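GH5 (Bacteroidetes bacterium AC2a, PDB 4YHE) probably hydrolyses beta-glucosidic bonds of cellulose and related glucans, as a family 5 glycoside hydrolase with a beta/alpha-barrel fold. Local coordinates at residues A110-P113 against S114-S117. Sequence-based numbering, arbitrary orientation.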
ATOM      1  N   ALA A 110      -3.909  -6.728 -18.033  1.00 32.50           N
ATOM      2  CA  ALA A 110      -3.481  -7.633 -19.108  1.00 32.92           C
ATOM      3  C   ALA A 110      -1.975  -7.618 -19.264  1.00 32.15           C
ATOM      4  O   ALA A 110      -1.393  -8.585 -19.746  1.00 32.91           O
ATOM      5  CB  ALA A 110      -4.159  -7.265 -20.416  1.00 34.01           C
ATOM      6  N   ASP A 111      -1.348  -6.537 -18.816  1.00 32.70           N
ATOM      7  CA  ASP A 111       0.050  -6.314 -19.044  1.00 34.86           C
ATOM      8  C   ASP A 111       0.876  -6.886 -17.898  1.00 31.88           C
ATOM      9  O   ASP A 111       1.323  -6.161 -17.019  1.00 33.16           O
ATOM     10  CB  ASP A 111       0.308  -4.811 -19.222  1.00 42.01           C
ATOM     11  CG  ASP A 111       1.670  -4.517 -19.828  1.00 49.48           C
ATOM     12  OD1 ASP A 111       2.303  -5.451 -20.387  1.00 54.18           O
ATOM     13  OD2 ASP A 111       2.111  -3.345 -19.744  1.00 55.97           O
ATOM     14  N   THR A 112       1.087  -8.195 -17.941  1.00 29.60           N
ATOM     15  CA  THR A 112       1.840  -8.928 -16.928  1.00 27.02           C
ATOM     16  C   THR A 112       2.892  -9.807 -17.623  1.00 28.31           C
ATOM     17  O   THR A 112       2.615 -10.405 -18.679  1.00 26.08           O
ATOM     18  CB  THR A 112       0.913  -9.811 -16.050  1.00 26.14           C
ATOM     19  OG1 THR A 112       1.697 -10.773 -15.331  1.00 24.42           O
ATOM     20  CG2 THR A 112      -0.130 -10.556 -16.882  1.00 26.81           C
ATOM     21  N   PRO A 113       4.100  -9.899 -17.035  1.00 27.34           N
ATOM     22  CA  PRO A 113       5.090 -10.872 -17.521  1.00 26.67           C
ATOM     23  C   PRO A 113       4.775 -12.332 -17.104  1.00 26.51           C
ATOM     24  O   PRO A 113       5.569 -13.234 -17.371  1.00 26.50           O
ATOM     25  CB  PRO A 113       6.386 -10.373 -16.873  1.00 27.17           C
ATOM     26  CG  PRO A 113       5.940  -9.789 -15.558  1.00 26.52           C
ATOM     27  CD  PRO A 113       4.633  -9.096 -15.904  1.00 27.40           C
ATOM     28  N   SER A 114       3.649 -12.556 -16.425  1.00 24.46           N
ATOM     29  CA  SER A 114       3.258 -13.891 -15.978  1.00 24.82           C
ATOM     30  C   SER A 114       1.852 -14.253 -16.471  1.00 26.77           C
ATOM     31  O   SER A 114       1.018 -14.745 -15.709  1.00 25.26           O
ATOM     32  CB  SER A 114       3.331 -13.983 -14.461  1.00 22.84           C
ATOM     33  OG  SER A 114       4.672 -13.822 -14.015  1.00 21.46           O
ATOM     34  N   LYS A 115       1.604 -13.981 -17.750  1.00 30.20           N
ATOM     35  CA  LYS A 115       0.295 -14.249 -18.348  1.00 33.07           C
ATOM     36  C   LYS A 115      -0.120 -15.660 -18.036  1.00 31.38           C
ATOM     37  O   LYS A 115       0.679 -16.582 -18.181  1.00 31.61           O
ATOM     38  CB  LYS A 115       0.322 -14.038 -19.863  1.00 35.84           C
ATOM     39  CG  LYS A 115       0.453 -12.577 -20.232  1.00 39.50           C
ATOM     40  CD  LYS A 115       0.239 -12.333 -21.717  1.00 43.92           C
ATOM     41  CE  LYS A 115       0.333 -10.847 -22.043  1.00 45.97           C
ATOM     42  NZ  LYS A 115       1.599 -10.237 -21.527  1.00 49.35           N
ATOM     43  N   GLY A 116      -1.356 -15.820 -17.565  1.00 30.90           N
ATOM     44  CA  GLY A 116      -1.912 -17.136 -17.250  1.00 29.40           C
ATOM     45  C   GLY A 116      -1.620 -17.681 -15.855  1.00 29.22           C
ATOM     46  O   GLY A 116      -2.159 -18.713 -15.481  1.00 28.56           O
ATOM     47  N   SER A 117      -0.759 -17.023 -15.073  1.00 26.95           N
ATOM     48  CA  SER A 117      -0.361 -17.594 -13.788  1.00 26.34           C
ATOM     49  C   SER A 117      -1.040 -16.919 -12.571  1.00 24.26           C
ATOM     50  O   SER A 117      -0.795 -17.300 -11.427  1.00 23.28           O
ATOM     51  CB  SER A 117       1.160 -17.490 -13.623  1.00 28.34           C
ATOM     52  OG  SER A 117       1.862 -18.161 -14.658  1.00 30.04           O
TER
HETATM   53  O   HOH W   1       1.864  -7.475 -22.168  1.00 41.96           O
HETATM   54  O   HOH W   2       3.647 -13.485 -19.698  1.00 39.43           O
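The loop that follows barrel strand 97-101 and leads to helix 122-127 folds back on itself here, and T112 meets S114 and K115 across the bend. T112 serves with both its hydroxyl and its carbonyl. OG1 stands anti to the backbone N (chi1 164°), which turns it toward the backbone of S114. There T112 OG1 accepts the backbone N-H of S114, with OG1 2.9 Å from N and an N-H...O angle of 159°. The same OG1 is hydrogen-bonded to NE2 of H118. CG2 of T112 lies 4.0 Å from CG of K115, and the two side chains run past each other in opposite directions.

The K115 chain reaches back over residues 110-112, extended as far as CE and turned at its last torsion. This brings NZ of K115 within 3.0 Å of the carbonyl O of T112, to which it donates a hydrogen bond. The approach is not in line with the C=O bond: the angle at O is 148° and NZ is tilted out of the carbonyl plane. A second water accepts the backbone N-H of K115 and donates weakly to the same T112 carbonyl. A type II beta turn runs from S114 to S117, with K115 and G116 at its corners and G116 at positive phi. S114 OG is hydrogen-bonded to H27 and G30, tying the bend to the small hairpin of strands 27-28 and 31-32.

K115 NZ and D111 OD1, 5.0 Å apart, form a water-separated ion pair. Gripped by S114 N and H118, the buried T112 hydroxyl probably has its rotation fixed and holds the bend together.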